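Local structure of endonuclease PI-MtuI (Mycobacterium tuberculosis, 2IMZ) at residues 43-48 and 149-154; 31-36 and 154-159. The protein forms the splicing domain of the RecA intein, a type of module that excises itself from its host protein and joins the flanking segments. The protein carries 1 engineered substitution. One frame throughout, in Å; residues are numbered along the deposited sequence.

Contact 1: 43-48 and 149-154. With ZN (zinc ion), chain C.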
loop_
_atom_site.group_PDB
_atom_site.type_symbol
_atom_site.label_atom_id
_atom_site.label_comp_id
_atom_site.label_asym_id
_atom_site.label_seq_id
_atom_site.Cartn_x
_atom_site.Cartn_y
_atom_site.Cartn_z
ATOM N N ARG A 43 -15.749 1.818 -0.138
ATOM C CA ARG A 43 -15.049 1.439 1.081
ATOM C C ARG A 43 -14.604 2.701 1.810
ATOM O O ARG A 43 -14.212 3.688 1.187
ATOM C CB ARG A 43 -13.849 0.542 0.750
ATOM C CG ARG A 43 -14.227 -0.890 0.351
ATOM C CD ARG A 43 -14.821 -1.655 1.540
ATOM N NE ARG A 43 -15.131 -3.051 1.233
ATOM C CZ ARG A 43 -16.234 -3.466 0.613
ATOM N NH1 ARG A 43 -17.154 -2.594 0.221
ATOM N NH2 ARG A 43 -16.425 -4.762 0.395
ATOM N N PRO A 44 -14.669 2.688 3.147
ATOM C CA PRO A 44 -14.278 3.838 3.962
ATOM C C PRO A 44 -12.784 4.004 4.218
ATOM O O PRO A 44 -12.040 3.025 4.302
ATOM C CB PRO A 44 -15.050 3.603 5.256
ATOM C CG PRO A 44 -14.971 2.123 5.400
ATOM C CD PRO A 44 -15.269 1.633 3.990
ATOM N N VAL A 45 -12.357 5.257 4.329
ATOM C CA VAL A 45 -10.969 5.575 4.629
ATOM C C VAL A 45 -10.853 5.367 6.137
ATOM O O VAL A 45 -11.702 5.845 6.892
ATOM C CB VAL A 45 -10.647 7.042 4.281
ATOM C CG1 VAL A 45 -9.247 7.410 4.765
ATOM C CG2 VAL A 45 -10.751 7.240 2.769
ATOM N N VAL A 46 -9.820 4.647 6.566
ATOM C CA VAL A 46 -9.626 4.358 7.984
ATOM C C VAL A 46 -8.334 4.915 8.579
ATOM O O VAL A 46 -8.168 4.933 9.801
ATOM C CB VAL A 46 -9.694 2.838 8.240
ATOM C CG1 VAL A 46 -11.104 2.337 7.955
ATOM C CG2 VAL A 46 -8.692 2.108 7.359
ATOM N N SER A 47 -7.426 5.367 7.721
ATOM C CA SER A 47 -6.158 5.947 8.168
ATOM C C SER A 47 -5.791 7.113 7.261
ATOM O O SER A 47 -6.114 7.106 6.070
ATOM C CB SER A 47 -5.034 4.909 8.136
ATOM O OG SER A 47 -5.309 3.820 8.993
ATOM N N TRP A 48 -5.103 8.100 7.829
ATOM C CA TRP A 48 -4.706 9.307 7.105
ATOM C C TRP A 48 -3.223 9.595 7.316
ATOM O O TRP A 48 -2.739 9.573 8.451
ATOM C CB TRP A 48 -5.526 10.497 7.615
ATOM C CG TRP A 48 -6.999 10.275 7.539
ATOM C CD1 TRP A 48 -7.832 10.634 6.520
ATOM C CD2 TRP A 48 -7.809 9.580 8.493
ATOM N NE1 TRP A 48 -9.109 10.203 6.776
ATOM C CE2 TRP A 48 -9.125 9.552 7.981
ATOM C CE3 TRP A 48 -7.550 8.973 9.731
ATOM C CZ2 TRP A 48 -10.184 8.941 8.664
ATOM C CZ3 TRP A 48 -8.603 8.364 10.412
ATOM C CH2 TRP A 48 -9.905 8.354 9.874
ATOM N N PHE A 149 0.444 13.071 0.319
ATOM C CA PHE A 149 -0.398 12.400 1.295
ATOM C C PHE A 149 -0.725 10.975 0.889
ATOM O O PHE A 149 -0.464 10.559 -0.241
ATOM C CB PHE A 149 -1.709 13.173 1.466
ATOM C CG PHE A 149 -1.516 14.640 1.711
ATOM C CD1 PHE A 149 -1.248 15.506 0.657
ATOM C CD2 PHE A 149 -1.549 15.147 3.005
ATOM C CE1 PHE A 149 -1.012 16.859 0.884
ATOM C CE2 PHE A 149 -1.315 16.495 3.244
ATOM C CZ PHE A 149 -1.044 17.356 2.181
ATOM N N ASP A 150 -1.329 10.240 1.815
ATOM C CA ASP A 150 -1.706 8.857 1.574
ATOM C C ASP A 150 -2.946 8.539 2.411
ATOM O O ASP A 150 -3.202 9.194 3.421
ATOM C CB ASP A 150 -0.543 7.938 1.960
ATOM C CG ASP A 150 -0.589 6.603 1.254
ATOM O OD1 ASP A 150 -0.782 6.586 0.019
ATOM O OD2 ASP A 150 -0.412 5.567 1.934
ATOM N N LEU A 151 -3.714 7.544 1.979
ATOM C CA LEU A 151 -4.925 7.140 2.690
ATOM C C LEU A 151 -5.017 5.624 2.764
ATOM O O LEU A 151 -4.562 4.931 1.856
ATOM C CB LEU A 151 -6.170 7.656 1.960
ATOM C CG LEU A 151 -6.345 9.163 1.761
ATOM C CD1 LEU A 151 -7.512 9.425 0.805
ATOM C CD2 LEU A 151 -6.590 9.831 3.111
ATOM N N GLU A 152 -5.588 5.109 3.850
ATOM C CA GLU A 152 -5.792 3.673 3.977
ATOM C C GLU A 152 -7.280 3.435 3.805
ATOM O O GLU A 152 -8.101 4.070 4.473
ATOM C CB GLU A 152 -5.351 3.136 5.340
ATOM C CG GLU A 152 -3.885 2.754 5.417
ATOM C CD GLU A 152 -3.463 1.777 4.324
ATOM O OE1 GLU A 152 -4.036 0.663 4.220
ATOM O OE2 GLU A 152 -2.548 2.129 3.563
ATOM N N VAL A 153 -7.606 2.526 2.895
ATOM C CA VAL A 153 -8.981 2.167 2.577
ATOM C C VAL A 153 -9.255 0.773 3.118
ATOM O O VAL A 153 -8.565 -0.187 2.778
ATOM C CB VAL A 153 -9.208 2.179 1.047
ATOM C CG1 VAL A 153 -10.633 1.749 0.716
ATOM C CG2 VAL A 153 -8.941 3.576 0.500
ATOM N N GLU A 154 -10.271 0.670 3.963
ATOM C CA GLU A 154 -10.625 -0.607 4.561
ATOM C C GLU A 154 -10.761 -1.760 3.569
ATOM O O GLU A 154 -11.333 -1.607 2.485
ATOM C CB GLU A 154 -11.927 -0.464 5.346
ATOM C CG GLU A 154 -12.477 -1.778 5.864
ATOM C CD GLU A 154 -13.859 -1.622 6.455
ATOM O OE1 GLU A 154 -13.974 -1.011 7.534
ATOM O OE2 GLU A 154 -14.829 -2.102 5.832
HETATM ZN ZN ZN C . -3.399 -0.364 2.392
#
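L151 rests its CD2 methyl against two apolar neighbours of the facing strand, 3.7 Å from W48 CD1, oblique to the indole ring, and 4.0 Å from V45 CG1. A branched aliphatic side chain suits this place because one methyl can serve both. E152 follows and meets two residues, V46 and S47, which makes this a classic beta bulge and shifts the antiparallel register by one. V46 N donates to E152 O (2.8 Å), and E152 N donates to S47 O (3.0 Å) from 38° above the carbonyl plane. The small S47 lets its CB come within 3.3 Å of E152 CB. Beyond CG the glutamate bends (chi2 -54°), its CD swinging away from the partner strand, and OE1 binds the zinc ion at 2.2 Å. H157 of the same chain and H167 of the second subunit also bind that metal, while E152 OE2 forms a salt bridge with K74 of the second subunit. V153 returns to the face of L151, with its CG1 3.4 Å from R43 CB. At E154 the backbone N reaches P44 O (3.0 Å) in a nearly straight bond (168° at the hydrogen); proline suffices here, since its carbonyl supplies the link. The methylenes of R43 run past E154 O to a guanidinium paired with E155. The antiparallel sheet places strand 40-52 between strands 30-34 and 134-153; V31 of the former packs on V45 and V153, and helix 19-24 covers L151 through V22 and V23.

Contact 2: 31-36 and 154-159. With ZN (zinc ion), chain C.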
loop_
_atom_site.group_PDB
_atom_site.type_symbol
_atom_site.label_atom_id
_atom_site.label_comp_id
_atom_site.label_asym_id
_atom_site.label_seq_id
_atom_site.Cartn_x
_atom_site.Cartn_y
_atom_site.Cartn_z
ATOM N N VAL A 31 -14.553 5.796 -0.714
ATOM C CA VAL A 31 -13.865 5.928 -1.992
ATOM C C VAL A 31 -14.309 4.789 -2.885
ATOM O O VAL A 31 -14.974 3.855 -2.433
ATOM C CB VAL A 31 -12.326 5.814 -1.841
ATOM C CG1 VAL A 31 -11.812 6.864 -0.885
ATOM C CG2 VAL A 31 -11.949 4.409 -1.367
ATOM N N VAL A 32 -13.957 4.882 -4.161
ATOM C CA VAL A 32 -14.251 3.809 -5.098
ATOM C C VAL A 32 -13.025 2.912 -4.975
ATOM O O VAL A 32 -11.906 3.342 -5.265
ATOM C CB VAL A 32 -14.342 4.312 -6.552
ATOM C CG1 VAL A 32 -14.510 3.118 -7.495
ATOM C CG2 VAL A 32 -15.506 5.275 -6.703
ATOM N N ALA A 33 -13.230 1.681 -4.520
ATOM C CA ALA A 33 -12.130 0.741 -4.356
ATOM C C ALA A 33 -12.313 -0.464 -5.261
ATOM O O ALA A 33 -13.429 -0.948 -5.446
ATOM C CB ALA A 33 -12.043 0.290 -2.898
ATOM N N ALA A 34 -11.211 -0.943 -5.827
ATOM C CA ALA A 34 -11.244 -2.099 -6.712
ATOM C C ALA A 34 -10.890 -3.375 -5.961
ATOM O O ALA A 34 -9.924 -3.407 -5.199
ATOM C CB ALA A 34 -10.270 -1.897 -7.871
ATOM N N ALA A 35 -11.676 -4.424 -6.188
ATOM C CA ALA A 35 -11.448 -5.721 -5.559
ATOM C C ALA A 35 -10.540 -6.549 -6.467
ATOM O O ALA A 35 -10.241 -6.144 -7.590
ATOM C CB ALA A 35 -12.779 -6.438 -5.339
ATOM N N LYS A 36 -10.109 -7.710 -5.984
ATOM C CA LYS A 36 -9.215 -8.568 -6.757
ATOM C C LYS A 36 -9.711 -8.904 -8.161
ATOM O O LYS A 36 -8.918 -8.967 -9.106
ATOM C CB LYS A 36 -8.950 -9.870 -5.998
ATOM C CG LYS A 36 -8.097 -10.861 -6.777
ATOM C CD LYS A 36 -7.901 -12.163 -6.017
ATOM C CE LYS A 36 -9.225 -12.853 -5.739
ATOM N NZ LYS A 36 -9.026 -14.178 -5.088
ATOM N N GLU A 154 -10.271 0.670 3.963
ATOM C CA GLU A 154 -10.625 -0.607 4.561
ATOM C C GLU A 154 -10.761 -1.760 3.569
ATOM O O GLU A 154 -11.333 -1.607 2.485
ATOM C CB GLU A 154 -11.927 -0.464 5.346
ATOM C CG GLU A 154 -12.477 -1.778 5.864
ATOM C CD GLU A 154 -13.859 -1.622 6.455
ATOM O OE1 GLU A 154 -13.974 -1.011 7.534
ATOM O OE2 GLU A 154 -14.829 -2.102 5.832
ATOM N N GLU A 155 -10.209 -2.904 3.967
ATOM C CA GLU A 155 -10.256 -4.157 3.216
ATOM C C GLU A 155 -9.585 -4.274 1.845
ATOM O O GLU A 155 -8.706 -5.117 1.654
ATOM C CB GLU A 155 -11.719 -4.622 3.090
ATOM C CG GLU A 155 -11.887 -5.950 2.340
ATOM C CD GLU A 155 -13.341 -6.365 2.157
ATOM O OE1 GLU A 155 -14.182 -5.501 1.833
ATOM O OE2 GLU A 155 -13.643 -7.567 2.319
ATOM N N LEU A 156 -9.988 -3.437 0.894
ATOM C CA LEU A 156 -9.464 -3.538 -0.462
ATOM C C LEU A 156 -8.124 -2.879 -0.777
ATOM O O LEU A 156 -7.492 -3.225 -1.771
ATOM C CB LEU A 156 -10.536 -3.070 -1.447
ATOM C CG LEU A 156 -11.831 -3.881 -1.292
ATOM C CD1 LEU A 156 -12.885 -3.392 -2.277
ATOM C CD2 LEU A 156 -11.534 -5.358 -1.526
ATOM N N HIS A 157 -7.697 -1.936 0.053
ATOM C CA HIS A 157 -6.402 -1.293 -0.140
ATOM C C HIS A 157 -6.171 -0.593 -1.472
ATOM O O HIS A 157 -5.036 -0.508 -1.943
ATOM C CB HIS A 157 -5.290 -2.322 0.091
ATOM C CG HIS A 157 -5.159 -2.747 1.519
ATOM N ND1 HIS A 157 -4.504 -1.985 2.462
ATOM C CD2 HIS A 157 -5.648 -3.825 2.179
ATOM C CE1 HIS A 157 -4.597 -2.574 3.642
ATOM N NE2 HIS A 157 -5.287 -3.691 3.498
ATOM N N THR A 158 -7.242 -0.098 -2.080
ATOM C CA THR A 158 -7.135 0.628 -3.342
ATOM C C THR A 158 -8.148 1.771 -3.316
ATOM O O THR A 158 -9.047 1.794 -2.476
ATOM C CB THR A 158 -7.433 -0.274 -4.570
ATOM O OG1 THR A 158 -8.785 -0.748 -4.507
ATOM C CG2 THR A 158 -6.485 -1.467 -4.610
ATOM N N LEU A 159 -7.991 2.726 -4.223
ATOM C CA LEU A 159 -8.918 3.852 -4.297
ATOM C C LEU A 159 -8.751 4.585 -5.612
ATOM O O LEU A 159 -7.720 4.475 -6.273
ATOM C CB LEU A 159 -8.690 4.847 -3.154
ATOM C CG LEU A 159 -7.437 5.722 -3.264
ATOM C CD1 LEU A 159 -7.625 7.016 -2.483
ATOM C CD2 LEU A 159 -6.243 4.938 -2.759
HETATM ZN ZN ZN C . -3.399 -0.364 2.392
HETATM O O HOH W 1 -8.193 -4.956 -3.784
#
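T158 meets A34 through its hydroxyl: A34 N donates to T158 OG1 at 2.8 Å, a bent bond with 139° at the hydrogen. The threonine holds OG1 between its own backbone N and carbonyl carbon (chi1 63°), which turns the oxygen to the strand and lets a side chain stand in for a backbone acceptor. Alanines suit the facing positions because their small size allows a close approach: A33 CB lies 3.4 Å from T158 O, a buried carbonyl oxygen that finds no polar partner. The same CB touches L156 CD1 at 3.8 Å, and the other methyl of L156 rests against A35, so the leucine reaches from A33 in the strand to A35 just beyond its end. At the other end V31 CG2 packs on L159 CB (3.7 Å), and the CA-H of L159 points at V32 O, 3.2 Å from CA. A water donates to both A34 O and L156 O, at 2.7 Å from each, and so ties two backbone carbonyls that could not bond to one another.

In the beta-rich Hint fold of inteins, the loop after strand 134-153 returns past strand 30-34, the sheet neighbour of strand 40-52. The loop's shape is set locally. L156 N bonds to E154 O across E155, which adopts the backbone of a gamma turn, and H157 has positive phi (58°) and its side chain starts away from 31-36; its ND1 binds the zinc ion at 2.0 Å, alongside E152 of the same chain and H167 of the second subunit, whose ring also meets that of H157. Farther out, V153 packs under V31 and A33, and I8 of strand 7-9 touches both V31 and L159.

Contacts 1 and 2 have centres 10 Å apart and touch directly. Along the chain 31-36 comes first, then 43-48, and much later 149-154 runs through the shared residue E154 into 154-159, so contact 1 is nested within the loop closed by contact 2. Strands 30-34 and 40-52 are successive antiparallel neighbours in one sheet, where R43 O probably accepts a hydrogen bond from V31 N, and the salt bridge from R43 to E155 joins the two contacts. Each supplies one zinc ligand, from a strand and from the loop behind it; because H167 of the second subunit adds another, the metal ties this corner of the splicing domain to the subunit interface.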